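Long-range contacts in aryl acylamidase (bacterium CSBL00001, PDB 4YJ6), which probably hydrolyses the amide bond of aryl acylamides, as a member of the amidase signature family of enzymes: residues I204-A215 / L241-L252; H441-G449 / V470-E478. One frame throughout, in Å; residues are numbered along the deposited sequence.

Contact 1 of 2, residues I204-A215 / L241-L252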
ATOM      1  N   ILE A 204     -13.719  -1.856  -1.097  1.00  7.16           N
ATOM      2  CA  ILE A 204     -13.839  -1.976  -2.547  1.00  7.84           C
ATOM      3  C   ILE A 204     -14.898  -0.956  -3.055  1.00  9.07           C
ATOM      4  O   ILE A 204     -15.979  -0.781  -2.478  1.00 10.40           O
ATOM      5  CB  ILE A 204     -14.121  -3.463  -2.991  1.00  9.70           C
ATOM      6  CG1 ILE A 204     -14.166  -3.564  -4.534  1.00 10.28           C
ATOM      7  CG2 ILE A 204     -15.473  -3.973  -2.398  1.00 10.45           C
ATOM      8  CD1 ILE A 204     -12.772  -3.246  -5.259  1.00 12.04           C
ATOM      9  N   GLY A 205     -14.564  -0.290  -4.167  1.00  8.05           N
ATOM     10  CA  GLY A 205     -15.447   0.726  -4.748  1.00 10.49           C
ATOM     11  C   GLY A 205     -15.306   2.117  -4.178  1.00 11.04           C
ATOM     12  O   GLY A 205     -15.904   3.048  -4.717  1.00  9.68           O
ATOM     13  N   ARG A 206     -14.574   2.277  -3.081  1.00  8.88           N
ATOM     14  CA  ARG A 206     -14.417   3.583  -2.441  1.00  8.55           C
ATOM     15  C   ARG A 206     -13.516   4.506  -3.266  1.00 10.09           C
ATOM     16  O   ARG A 206     -13.850   5.662  -3.488  1.00  9.62           O
ATOM     17  CB  ARG A 206     -13.827   3.387  -1.019  1.00  9.30           C
ATOM     18  CG  ARG A 206     -13.677   4.692  -0.218  1.00  9.77           C
ATOM     19  CD  ARG A 206     -15.052   5.304   0.099  1.00 10.59           C
ATOM     20  NE  ARG A 206     -15.755   4.451   1.046  1.00  9.32           N
ATOM     21  CZ  ARG A 206     -17.084   4.330   1.130  1.00  8.96           C
ATOM     22  NH1 ARG A 206     -17.902   4.974   0.312  1.00  9.08           N
ATOM     23  NH2 ARG A 206     -17.605   3.544   2.081  1.00  9.37           N
ATOM     24  N   VAL A 207     -12.376   3.994  -3.706  1.00  7.97           N
ATOM     25  CA  VAL A 207     -11.469   4.735  -4.624  1.00  9.50           C
ATOM     26  C   VAL A 207     -11.501   4.027  -5.981  1.00  8.61           C
ATOM     27  O   VAL A 207     -11.387   2.797  -6.059  1.00  9.90           O
ATOM     28  CB  VAL A 207     -10.017   4.686  -4.059  1.00 10.51           C
ATOM     29  CG1 VAL A 207      -8.983   5.357  -5.018  1.00  9.07           C
ATOM     30  CG2 VAL A 207      -9.972   5.336  -2.691  1.00  9.61           C
ATOM     31  N   PRO A 208     -11.684   4.773  -7.068  1.00  9.32           N
ATOM     32  CA  PRO A 208     -11.776   4.102  -8.373  1.00  9.99           C
ATOM     33  C   PRO A 208     -10.531   3.279  -8.674  1.00 12.56           C
ATOM     34  O   PRO A 208      -9.420   3.689  -8.304  1.00 10.87           O
ATOM     35  CB  PRO A 208     -11.858   5.279  -9.390  1.00 12.87           C
ATOM     36  CG  PRO A 208     -12.296   6.485  -8.596  1.00 13.81           C
ATOM     37  CD  PRO A 208     -11.840   6.249  -7.143  1.00 10.84           C
ATOM     38  N   PHE A 209     -10.701   2.121  -9.308  1.00  9.51           N
ATOM     39  CA  PHE A 209      -9.560   1.370  -9.812  1.00 10.41           C
ATOM     40  C   PHE A 209      -9.848   1.061 -11.270  1.00 11.41           C
ATOM     41  O   PHE A 209     -10.909   0.513 -11.570  1.00 12.15           O
ATOM     42  CB  PHE A 209      -9.378   0.043  -9.039  1.00 10.82           C
ATOM     43  CG  PHE A 209      -8.011  -0.553  -9.262  1.00 11.23           C
ATOM     44  CD1 PHE A 209      -7.725  -1.224 -10.441  1.00 14.02           C
ATOM     45  CD2 PHE A 209      -7.008  -0.357  -8.330  1.00 10.87           C
ATOM     46  CE1 PHE A 209      -6.441  -1.730 -10.686  1.00 14.55           C
ATOM     47  CE2 PHE A 209      -5.704  -0.867  -8.546  1.00 14.38           C
ATOM     48  CZ  PHE A 209      -5.428  -1.560  -9.735  1.00 16.96           C
ATOM     49  N   LYS A 210      -8.937   1.455 -12.164  1.00 11.10           N
ATOM     50  CA  LYS A 210      -9.157   1.271 -13.596  1.00 14.11           C
ATOM     51  C   LYS A 210      -8.383   0.049 -14.047  1.00 15.18           C
ATOM     52  O   LYS A 210      -7.136   0.065 -14.074  1.00 16.19           O
ATOM     53  CB  LYS A 210      -8.698   2.535 -14.359  1.00 16.59           C
ATOM     54  CG  LYS A 210      -8.869   2.383 -15.875  1.00 19.62           C
ATOM     55  CD  LYS A 210      -8.517   3.643 -16.705  1.00 30.07           C
ATOM     56  CE  LYS A 210      -9.390   4.842 -16.325  1.00 31.09           C
ATOM     57  NZ  LYS A 210     -10.882   4.671 -16.589  1.00 29.26           N
ATOM     58  N   SER A 211      -9.122  -1.007 -14.359  1.00 13.89           N
ATOM     59  CA  SER A 211      -8.556  -2.220 -14.933  1.00 12.06           C
ATOM     60  C   SER A 211      -9.039  -2.328 -16.380  1.00 14.58           C
ATOM     61  O   SER A 211     -10.214  -2.571 -16.609  1.00 13.20           O
ATOM     62  CB  SER A 211      -9.026  -3.450 -14.155  1.00 14.06           C
ATOM     63  OG  SER A 211      -8.421  -3.462 -12.870  1.00 17.02           O
ATOM     64  N   ARG A 212      -8.143  -2.134 -17.337  1.00 13.21           N
ATOM     65  CA  ARG A 212      -8.492  -2.307 -18.767  1.00 14.60           C
ATOM     66  C   ARG A 212      -7.322  -3.047 -19.405  1.00 15.87           C
ATOM     67  O   ARG A 212      -6.176  -2.863 -18.983  1.00 17.04           O
ATOM     68  CB  ARG A 212      -8.713  -0.962 -19.454  1.00 15.77           C
ATOM     69  CG  ARG A 212     -10.009  -0.213 -19.010  1.00 14.91           C
ATOM     70  CD  ARG A 212     -11.240  -1.067 -19.254  1.00 16.09           C
ATOM     71  NE  ARG A 212     -12.450  -0.285 -18.969  1.00 12.84           N
ATOM     72  CZ  ARG A 212     -12.866  -0.004 -17.734  1.00 13.87           C
ATOM     73  NH1 ARG A 212     -12.180  -0.440 -16.671  1.00 12.35           N
ATOM     74  NH2 ARG A 212     -13.961   0.719 -17.576  1.00 12.15           N
ATOM     75  N   PRO A 213      -7.586  -3.836 -20.457  1.00 16.26           N
ATOM     76  CA  PRO A 213      -8.853  -3.914 -21.183  1.00 17.22           C
ATOM     77  C   PRO A 213      -9.923  -4.766 -20.540  1.00 16.17           C
ATOM     78  O   PRO A 213     -11.045  -4.747 -21.057  1.00 19.12           O
ATOM     79  CB  PRO A 213      -8.442  -4.556 -22.525  1.00 17.77           C
ATOM     80  CG  PRO A 213      -7.222  -5.344 -22.209  1.00 19.56           C
ATOM     81  CD  PRO A 213      -6.518  -4.623 -21.113  1.00 22.06           C
ATOM     82  N   ASN A 214      -9.632  -5.476 -19.449  1.00 15.50           N
ATOM     83  CA  ASN A 214     -10.642  -6.324 -18.852  1.00 16.73           C
ATOM     84  C   ASN A 214     -11.058  -5.822 -17.454  1.00 17.03           C
ATOM     85  O   ASN A 214     -10.321  -5.995 -16.494  1.00 15.97           O
ATOM     86  CB  ASN A 214     -10.150  -7.771 -18.768  1.00 16.47           C
ATOM     87  CG  ASN A 214     -11.216  -8.707 -18.270  1.00 17.22           C
ATOM     88  OD1 ASN A 214     -12.360  -8.294 -18.056  1.00 17.14           O
ATOM     89  ND2 ASN A 214     -10.861  -9.973 -18.074  1.00 17.40           N
ATOM     90  N   ALA A 215     -12.241  -5.208 -17.351  1.00 15.91           N
ATOM     91  CA  ALA A 215     -12.736  -4.703 -16.055  1.00 16.69           C
ATOM     92  C   ALA A 215     -13.349  -5.800 -15.182  1.00 15.67           C
ATOM     93  O   ALA A 215     -13.645  -5.582 -14.010  1.00 14.61           O
ATOM     94  CB  ALA A 215     -13.772  -3.584 -16.286  1.00 14.89           C
ATOM     95  N   LEU A 241      -9.018  11.087  -2.868  1.00  9.61           N
ATOM     96  CA  LEU A 241      -8.945   9.867  -3.688  1.00  8.41           C
ATOM     97  C   LEU A 241     -10.297   9.224  -3.870  1.00 10.58           C
ATOM     98  O   LEU A 241     -10.574   8.675  -4.943  1.00 11.13           O
ATOM     99  CB  LEU A 241      -8.006   8.832  -3.024  1.00  8.69           C
ATOM    100  CG  LEU A 241      -6.505   9.218  -3.121  1.00 10.84           C
ATOM    101  CD1 LEU A 241      -5.681   8.289  -2.229  1.00 12.52           C
ATOM    102  CD2 LEU A 241      -6.005   9.152  -4.588  1.00 11.71           C
ATOM    103  N   HIS A 242     -11.141   9.224  -2.842  1.00  9.66           N
ATOM    104  CA  HIS A 242     -12.400   8.467  -2.951  1.00  9.25           C
ATOM    105  C   HIS A 242     -13.382   9.178  -3.885  1.00 11.52           C
ATOM    106  O   HIS A 242     -13.259  10.389  -4.158  1.00  9.46           O
ATOM    107  CB  HIS A 242     -13.038   8.203  -1.574  1.00 10.99           C
ATOM    108  CG  HIS A 242     -13.958   9.292  -1.116  1.00 11.68           C
ATOM    109  ND1 HIS A 242     -13.491  10.498  -0.639  1.00 11.84           N
ATOM    110  CD2 HIS A 242     -15.310   9.342  -1.028  1.00 12.59           C
ATOM    111  CE1 HIS A 242     -14.521  11.262  -0.300  1.00 15.92           C
ATOM    112  NE2 HIS A 242     -15.631  10.581  -0.523  1.00 15.90           N
ATOM    113  N   GLY A 243     -14.363   8.412  -4.367  1.00 11.25           N
ATOM    114  CA  GLY A 243     -15.502   8.992  -5.055  1.00 11.64           C
ATOM    115  C   GLY A 243     -15.919   8.234  -6.311  1.00 10.59           C
ATOM    116  O   GLY A 243     -15.159   7.479  -6.891  1.00  9.81           O
ATOM    117  N   PHE A 244     -17.154   8.458  -6.705  1.00 10.71           N
ATOM    118  CA  PHE A 244     -17.779   7.756  -7.824  1.00 11.20           C
ATOM    119  C   PHE A 244     -17.001   7.924  -9.137  1.00 11.19           C
ATOM    120  O   PHE A 244     -16.558   9.030  -9.485  1.00 12.35           O
ATOM    121  CB  PHE A 244     -19.206   8.296  -7.991  1.00 10.86           C
ATOM    122  CG  PHE A 244     -19.961   7.663  -9.115  1.00 10.48           C
ATOM    123  CD1 PHE A 244     -20.331   6.328  -9.044  1.00 10.82           C
ATOM    124  CD2 PHE A 244     -20.315   8.411 -10.238  1.00 12.63           C
ATOM    125  CE1 PHE A 244     -21.036   5.746 -10.088  1.00 10.30           C
ATOM    126  CE2 PHE A 244     -21.027   7.830 -11.295  1.00 13.55           C
ATOM    127  CZ  PHE A 244     -21.404   6.511 -11.217  1.00 11.82           C
ATOM    128  N   ASP A 245     -16.867   6.821  -9.871  1.00  9.57           N
ATOM    129  CA  ASP A 245     -16.415   6.876 -11.260  1.00 10.96           C
ATOM    130  C   ASP A 245     -17.144   5.741 -11.968  1.00 11.10           C
ATOM    131  O   ASP A 245     -16.916   4.565 -11.623  1.00 11.49           O
ATOM    132  CB  ASP A 245     -14.903   6.658 -11.319  1.00 10.96           C
ATOM    133  CG  ASP A 245     -14.354   6.709 -12.732  1.00 16.85           C
ATOM    134  OD1 ASP A 245     -15.113   6.503 -13.685  1.00 13.13           O
ATOM    135  OD2 ASP A 245     -13.155   6.982 -12.878  1.00 19.89           O
ATOM    136  N   ARG A 246     -18.028   6.081 -12.919  1.00  9.53           N
ATOM    137  CA  ARG A 246     -18.843   5.063 -13.553  1.00 10.54           C
ATOM    138  C   ARG A 246     -18.005   4.000 -14.261  1.00 10.02           C
ATOM    139  O   ARG A 246     -18.488   2.892 -14.483  1.00 11.57           O
ATOM    140  CB  ARG A 246     -19.862   5.720 -14.520  1.00 10.39           C
ATOM    141  CG  ARG A 246     -19.215   6.456 -15.757  1.00 10.68           C
ATOM    142  CD  ARG A 246     -20.332   7.016 -16.680  1.00 10.76           C
ATOM    143  NE  ARG A 246     -21.180   7.926 -15.903  1.00 12.28           N
ATOM    144  CZ  ARG A 246     -20.930   9.214 -15.693  1.00 13.11           C
ATOM    145  NH1 ARG A 246     -19.918   9.830 -16.297  1.00 13.50           N
ATOM    146  NH2 ARG A 246     -21.727   9.906 -14.880  1.00 14.14           N
ATOM    147  N   ARG A 247     -16.745   4.314 -14.588  1.00 11.04           N
ATOM    148  CA  ARG A 247     -15.885   3.333 -15.253  1.00 11.19           C
ATOM    149  C   ARG A 247     -15.274   2.244 -14.374  1.00 11.67           C
ATOM    150  O   ARG A 247     -14.627   1.335 -14.878  1.00 11.58           O
ATOM    151  CB  ARG A 247     -14.836   4.058 -16.113  1.00 13.23           C
ATOM    152  CG  ARG A 247     -15.507   4.595 -17.403  1.00 18.61           C
ATOM    153  CD  ARG A 247     -14.550   5.185 -18.393  1.00 22.41           C
ATOM    154  NE  ARG A 247     -15.265   5.482 -19.622  1.00 24.50           N
ATOM    155  CZ  ARG A 247     -16.145   6.454 -19.750  1.00 23.72           C
ATOM    156  NH1 ARG A 247     -16.380   7.272 -18.699  1.00 24.10           N
ATOM    157  NH2 ARG A 247     -16.733   6.643 -20.953  1.00 19.88           N
ATOM    158  N   ASP A 248     -15.516   2.284 -13.061  1.00 10.49           N
ATOM    159  CA  ASP A 248     -15.070   1.196 -12.196  1.00 11.75           C
ATOM    160  C   ASP A 248     -16.332   0.455 -11.787  1.00  9.34           C
ATOM    161  O   ASP A 248     -17.216   1.020 -11.190  1.00  9.52           O
ATOM    162  CB  ASP A 248     -14.316   1.762 -10.983  1.00 10.85           C
ATOM    163  CG  ASP A 248     -13.995   0.706  -9.940  1.00 12.59           C
ATOM    164  OD1 ASP A 248     -14.506  -0.433 -10.021  1.00 11.26           O
ATOM    165  OD2 ASP A 248     -13.259   1.041  -8.984  1.00 11.29           O
ATOM    166  N   PRO A 249     -16.460  -0.792 -12.210  1.00  9.72           N
ATOM    167  CA  PRO A 249     -17.747  -1.463 -12.007  1.00 11.07           C
ATOM    168  C   PRO A 249     -18.046  -1.811 -10.542  1.00 12.63           C
ATOM    169  O   PRO A 249     -19.104  -2.362 -10.289  1.00 12.78           O
ATOM    170  CB  PRO A 249     -17.593  -2.772 -12.799  1.00 13.19           C
ATOM    171  CG  PRO A 249     -16.102  -3.023 -12.869  1.00 14.68           C
ATOM    172  CD  PRO A 249     -15.481  -1.621 -12.947  1.00 11.95           C
ATOM    173  N   ALA A 250     -17.135  -1.539  -9.618  1.00 11.00           N
ATOM    174  CA  ALA A 250     -17.473  -1.647  -8.205  1.00 11.08           C
ATOM    175  C   ALA A 250     -17.765  -0.294  -7.567  1.00  9.94           C
ATOM    176  O   ALA A 250     -18.041  -0.234  -6.381  1.00  9.74           O
ATOM    177  CB  ALA A 250     -16.311  -2.319  -7.461  1.00 12.59           C
ATOM    178  N   SER A 251     -17.681   0.786  -8.341  1.00  9.58           N
ATOM    179  CA  SER A 251     -17.654   2.122  -7.750  1.00  9.65           C
ATOM    180  C   SER A 251     -18.891   2.426  -6.920  1.00 10.80           C
ATOM    181  O   SER A 251     -20.028   2.172  -7.358  1.00  9.66           O
ATOM    182  CB  SER A 251     -17.558   3.194  -8.866  1.00  8.93           C
ATOM    183  OG  SER A 251     -17.373   4.459  -8.265  1.00 10.92           O
ATOM    184  N   LEU A 252     -18.672   3.045  -5.751  1.00  8.20           N
ATOM    185  CA  LEU A 252     -19.759   3.475  -4.887  1.00  8.77           C
ATOM    186  C   LEU A 252     -20.121   4.932  -5.131  1.00 10.32           C
ATOM    187  O   LEU A 252     -19.251   5.785  -5.184  1.00 11.42           O
ATOM    188  CB  LEU A 252     -19.284   3.371  -3.420  1.00  7.77           C
ATOM    189  CG  LEU A 252     -18.796   1.972  -3.063  1.00  8.99           C
ATOM    190  CD1 LEU A 252     -18.189   1.989  -1.647  1.00  9.11           C
ATOM    191  CD2 LEU A 252     -19.914   0.927  -3.111  1.00 11.20           C
TER
HETATM  192  O   HOH W   1     -15.024   4.656  -7.026  1.00 10.91           O
HETATM  193  O   HOH W   2     -12.848   0.398  -6.382  1.00 12.32           O
HETATM  194  O   HOH W   3     -16.607   5.941  -4.478  1.00 10.93           O
HETATM  195  O   HOH W   4     -11.901   2.604 -14.544  1.00 27.78           O
HETATM  196  O   HOH W   5     -12.504   6.879 -15.581  1.00 29.85           O
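The carboxylate of D248 reaches across to the backbone of F209, and round this bond two loops, one following strand 198-201 and the other helix 231-241, are pinned together. F209 N donates to D248 OD2 over 2.8 Å and meets it from above the carboxylate plane. With CG anti to the backbone N (chi1 172°), the carboxylate is carried across to F209 while OD1 accepts from A250 N in an Asx turn. A water donates to both D248 OD2 and V207 O. An alanine here, having no carboxylate, would probably leave F209 N without its acceptor and free the turn at A250 to shift.

Packing is tight towards G205 and P208. CA of G205 lies 3.2 Å from A250 O, where a side chain would clash, and G205 O takes the N-H of L252. The N-H of G243 points nearly along the C=O axis of R206, with G243 N 2.9 Å from R206 O. P208 fits against the same loop, its CG 3.5 Å from G243 O. L252 lays CD1 over one face of the R206 guanidinium, 3.6 Å from NH1, while R206 NE forms a salt bridge with D467.

The other end is looser and rich in charge. R212 NH2 donates to R247 O at 2.8 Å, an almost straight bond (171°) on a lone pair of the carbonyl and in the guanidinium plane. K210, its chain bent at chi3 and chi4, runs beside R247; one water links K210 NZ to D245 OD2, and a second links it to R247 O, the bond to that carbonyl being weak.

Backbone carbonyls and N-H groups thus carry most of the direct bonding, so the joint between these irregular loops depends on their exact path, with D248 supplying the side-chain acceptor among the direct bonds.

Contact 2 of 2, residues H441-G449 / V470-E478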
ATOM      1  N   HIS A 441     -13.316  -5.782   2.511  1.00 10.02           N
ATOM      2  CA  HIS A 441     -13.426  -4.912   3.698  1.00  9.92           C
ATOM      3  C   HIS A 441     -12.323  -3.889   3.739  1.00  9.46           C
ATOM      4  O   HIS A 441     -11.213  -4.194   3.361  1.00 10.16           O
ATOM      5  CB  HIS A 441     -13.304  -5.796   4.956  1.00  9.20           C
ATOM      6  CG  HIS A 441     -14.436  -6.748   5.105  1.00 10.43           C
ATOM      7  ND1 HIS A 441     -14.581  -7.874   4.310  1.00 10.49           N
ATOM      8  CD2 HIS A 441     -15.521  -6.713   5.917  1.00 12.06           C
ATOM      9  CE1 HIS A 441     -15.702  -8.483   4.638  1.00 11.01           C
ATOM     10  NE2 HIS A 441     -16.299  -7.795   5.600  1.00 11.31           N
ATOM     11  N   PRO A 442     -12.621  -2.675   4.210  1.00  9.09           N
ATOM     12  CA  PRO A 442     -11.577  -1.665   4.399  1.00  9.65           C
ATOM     13  C   PRO A 442     -10.651  -2.069   5.574  1.00  9.13           C
ATOM     14  O   PRO A 442     -11.159  -2.633   6.537  1.00  9.65           O
ATOM     15  CB  PRO A 442     -12.377  -0.420   4.785  1.00 10.37           C
ATOM     16  CG  PRO A 442     -13.633  -0.964   5.527  1.00  9.70           C
ATOM     17  CD  PRO A 442     -13.953  -2.221   4.679  1.00  8.37           C
ATOM     18  N   SER A 443      -9.360  -1.754   5.511  1.00  8.93           N
ATOM     19  CA  SER A 443      -8.491  -2.014   6.642  1.00 10.39           C
ATOM     20  C   SER A 443      -7.302  -1.066   6.586  1.00 10.19           C
ATOM     21  O   SER A 443      -6.975  -0.541   5.523  1.00 10.34           O
ATOM     22  CB  SER A 443      -8.004  -3.481   6.638  1.00 11.21           C
ATOM     23  OG  SER A 443      -7.140  -3.759   5.536  1.00 10.15           O
ATOM     24  N   ALA A 444      -6.650  -0.866   7.726  1.00  9.74           N
ATOM     25  CA  ALA A 444      -5.459  -0.024   7.728  1.00  9.25           C
ATOM     26  C   ALA A 444      -4.424  -0.660   8.631  1.00 10.90           C
ATOM     27  O   ALA A 444      -4.764  -1.216   9.661  1.00 11.51           O
ATOM     28  CB  ALA A 444      -5.805   1.390   8.224  1.00  9.99           C
ATOM     29  N   SER A 445      -3.163  -0.571   8.231  1.00 11.58           N
ATOM     30  CA  SER A 445      -2.079  -0.997   9.104  1.00 11.26           C
ATOM     31  C   SER A 445      -1.645   0.199   9.961  1.00 12.65           C
ATOM     32  O   SER A 445      -1.233   1.224   9.423  1.00 11.34           O
ATOM     33  CB  SER A 445      -0.895  -1.536   8.317  1.00 12.88           C
ATOM     34  OG  SER A 445       0.106  -2.001   9.239  1.00 12.58           O
ATOM     35  N   VAL A 446      -1.732   0.041  11.285  1.00 10.72           N
ATOM     36  CA  VAL A 446      -1.256   1.046  12.242  1.00 12.01           C
ATOM     37  C   VAL A 446       0.045   0.582  12.918  1.00 11.83           C
ATOM     38  O   VAL A 446       0.145  -0.553  13.381  1.00 11.79           O
ATOM     39  CB  VAL A 446      -2.295   1.385  13.368  1.00 13.45           C
ATOM     40  CG1 VAL A 446      -3.524   2.057  12.760  1.00 17.65           C
ATOM     41  CG2 VAL A 446      -2.749   0.144  14.167  1.00 15.67           C
ATOM     42  N   PRO A 447       1.025   1.472  13.021  1.00 10.09           N
ATOM     43  CA  PRO A 447       2.282   1.076  13.666  1.00 10.20           C
ATOM     44  C   PRO A 447       2.017   0.690  15.107  1.00 12.96           C
ATOM     45  O   PRO A 447       1.435   1.478  15.848  1.00 13.39           O
ATOM     46  CB  PRO A 447       3.122   2.379  13.591  1.00 11.81           C
ATOM     47  CG  PRO A 447       2.643   3.025  12.266  1.00 12.26           C
ATOM     48  CD  PRO A 447       1.146   2.737  12.253  1.00 12.05           C
ATOM     49  N   ALA A 448       2.433  -0.517  15.490  1.00 11.88           N
ATOM     50  CA  ALA A 448       2.123  -1.023  16.828  1.00 14.85           C
ATOM     51  C   ALA A 448       3.327  -0.966  17.748  1.00 17.37           C
ATOM     52  O   ALA A 448       3.202  -1.331  18.910  1.00 17.27           O
ATOM     53  CB  ALA A 448       1.624  -2.470  16.727  1.00 14.87           C
ATOM     54  N   GLY A 449       4.483  -0.562  17.222  1.00 16.46           N
ATOM     55  CA  GLY A 449       5.709  -0.549  18.020  1.00 19.42           C
ATOM     56  C   GLY A 449       6.901  -1.155  17.310  1.00 18.21           C
ATOM     57  O   GLY A 449       6.858  -1.432  16.114  1.00 17.00           O
ATOM     58  N   VAL A 470     -12.746   2.660  10.495  1.00 10.72           N
ATOM     59  CA  VAL A 470     -11.311   2.332  10.472  1.00 10.55           C
ATOM     60  C   VAL A 470     -10.510   3.596  10.794  1.00 11.02           C
ATOM     61  O   VAL A 470      -9.575   3.544  11.594  1.00 11.36           O
ATOM     62  CB  VAL A 470     -10.867   1.746   9.133  1.00 11.26           C
ATOM     63  CG1 VAL A 470      -9.336   1.484   9.112  1.00 10.47           C
ATOM     64  CG2 VAL A 470     -11.622   0.432   8.863  1.00 12.08           C
ATOM     65  N   ILE A 471     -10.861   4.714  10.169  1.00 10.70           N
ATOM     66  CA  ILE A 471     -10.187   5.985  10.468  1.00 10.13           C
ATOM     67  C   ILE A 471     -10.357   6.298  11.976  1.00 12.33           C
ATOM     68  O   ILE A 471      -9.405   6.662  12.640  1.00 10.39           O
ATOM     69  CB  ILE A 471     -10.762   7.152   9.645  1.00 10.94           C
ATOM     70  CG1 ILE A 471     -10.416   7.002   8.146  1.00  8.80           C
ATOM     71  CG2 ILE A 471     -10.251   8.481  10.162  1.00 10.48           C
ATOM     72  CD1 ILE A 471      -8.918   7.183   7.812  1.00 12.15           C
ATOM     73  N   ALA A 472     -11.575   6.173  12.496  1.00 11.15           N
ATOM     74  CA  ALA A 472     -11.836   6.562  13.899  1.00 13.36           C
ATOM     75  C   ALA A 472     -10.963   5.727  14.847  1.00 13.50           C
ATOM     76  O   ALA A 472     -10.295   6.256  15.770  1.00 13.03           O
ATOM     77  CB  ALA A 472     -13.294   6.369  14.241  1.00 14.18           C
ATOM     78  N   ALA A 473     -10.960   4.419  14.642  1.00 11.28           N
ATOM     79  CA  ALA A 473     -10.142   3.552  15.508  1.00 10.73           C
ATOM     80  C   ALA A 473      -8.635   3.843  15.352  1.00 14.36           C
ATOM     81  O   ALA A 473      -7.862   3.784  16.330  1.00 12.32           O
ATOM     82  CB  ALA A 473     -10.435   2.091  15.178  1.00 11.40           C
ATOM     83  N   SER A 474      -8.204   4.103  14.115  1.00 10.90           N
ATOM     84  CA  SER A 474      -6.806   4.376  13.846  1.00 11.06           C
ATOM     85  C   SER A 474      -6.382   5.644  14.577  1.00 10.95           C
ATOM     86  O   SER A 474      -5.305   5.681  15.169  1.00 12.36           O
ATOM     87  CB  SER A 474      -6.578   4.570  12.321  1.00 11.60           C
ATOM     88  OG  SER A 474      -6.880   3.370  11.616  1.00 10.27           O
ATOM     89  N   ALA A 475      -7.195   6.699  14.478  1.00 10.19           N
ATOM     90  CA  ALA A 475      -6.815   7.974  15.099  1.00 11.46           C
ATOM     91  C   ALA A 475      -6.843   7.836  16.623  1.00 14.42           C
ATOM     92  O   ALA A 475      -6.043   8.444  17.304  1.00 14.51           O
ATOM     93  CB  ALA A 475      -7.736   9.115  14.657  1.00 11.82           C
ATOM     94  N   ALA A 476      -7.797   7.076  17.133  1.00 11.88           N
ATOM     95  CA  ALA A 476      -7.874   6.856  18.585  1.00 12.21           C
ATOM     96  C   ALA A 476      -6.610   6.142  19.074  1.00 13.08           C
ATOM     97  O   ALA A 476      -6.006   6.499  20.121  1.00 14.57           O
ATOM     98  CB  ALA A 476      -9.126   6.066  18.902  1.00 10.43           C
ATOM     99  N   PHE A 477      -6.183   5.122  18.335  1.00 12.80           N
ATOM    100  CA  PHE A 477      -4.962   4.393  18.695  1.00 14.56           C
ATOM    101  C   PHE A 477      -3.743   5.318  18.569  1.00 13.82           C
ATOM    102  O   PHE A 477      -2.850   5.289  19.395  1.00 15.47           O
ATOM    103  CB  PHE A 477      -4.808   3.151  17.806  1.00 13.25           C
ATOM    104  CG  PHE A 477      -3.641   2.290  18.166  1.00 14.61           C
ATOM    105  CD1 PHE A 477      -3.750   1.375  19.204  1.00 14.27           C
ATOM    106  CD2 PHE A 477      -2.430   2.407  17.480  1.00 14.68           C
ATOM    107  CE1 PHE A 477      -2.651   0.578  19.568  1.00 17.42           C
ATOM    108  CE2 PHE A 477      -1.333   1.605  17.807  1.00 15.75           C
ATOM    109  CZ  PHE A 477      -1.437   0.689  18.859  1.00 17.08           C
ATOM    110  N   GLU A 478      -3.706   6.164  17.539  1.00 10.62           N
ATOM    111  CA  GLU A 478      -2.594   7.050  17.317  1.00 11.92           C
ATOM    112  C   GLU A 478      -2.417   7.999  18.504  1.00 14.48           C
ATOM    113  O   GLU A 478      -1.285   8.302  18.888  1.00 15.18           O
ATOM    114  CB  GLU A 478      -2.871   7.864  16.027  1.00 11.11           C
ATOM    115  CG  GLU A 478      -1.744   8.788  15.606  1.00 12.70           C
ATOM    116  CD  GLU A 478      -2.146   9.566  14.358  1.00 13.61           C
ATOM    117  OE1 GLU A 478      -3.283  10.072  14.324  1.00 16.50           O
ATOM    118  OE2 GLU A 478      -1.315   9.659  13.459  1.00 16.31           O
TER
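V470 and F477 lean from helix 467-480 onto strand 443-451, one near each end of the contact, with S474 between them. The strand and helix segments run nearly parallel, 11° apart, with axes 8.9 Å from each other at closest approach. V470 spreads its two branches along the strand: CG1, anti to the backbone N (chi1 177°), sits 3.6 Å from A444 CB, whereas CG2 meets P442 CG, the two side chains crossing obliquely. In the middle, V446 CG1 lies 3.8 Å from S474 OG. That hydroxyl turns back to V470 O at 2.7 Å, which it meets from the face of the carbonyl opposite to S474 N, and it also bonds to Y198 OH. The other V446 branch, CG2, approaches the F477 ring obliquely, 4.0 Å from CD2. F477 directs its ring edge at the strand backbone, CE2 standing 3.4 Å from P447 O, which lies in the ring plane; A293 and V296 of helix 284-299 also touch this side chain.

The helix is thus held against the sheet largely by apolar contact, while the one hydroxyl at its centre is satisfied within the helix and by Y198 of the neighbouring strand, so burying it probably costs little.

Both segments of contact 1 precede those of contact 2 in the sequence, and their centres lie 24 Å apart, although their nearest atoms come within about 5 Å without touching. The large mixed sheet connects them. Strand 198-201, which leads into 204-215, pairs with strand 443-451 of contact 2, and a backbone hydrogen bond between I204 and G440 carries the pairing just past the strand ends. A second tie is D467, the salt-bridge partner of R206, which is itself the first residue of helix 467-480. Contact 1 therefore joins partly exposed loops beyond the sheet, whereas contact 2 seats a helix on the sheet itself, so that the loops at the strand ends and the helix-covered sheet are linked within one amidase fold.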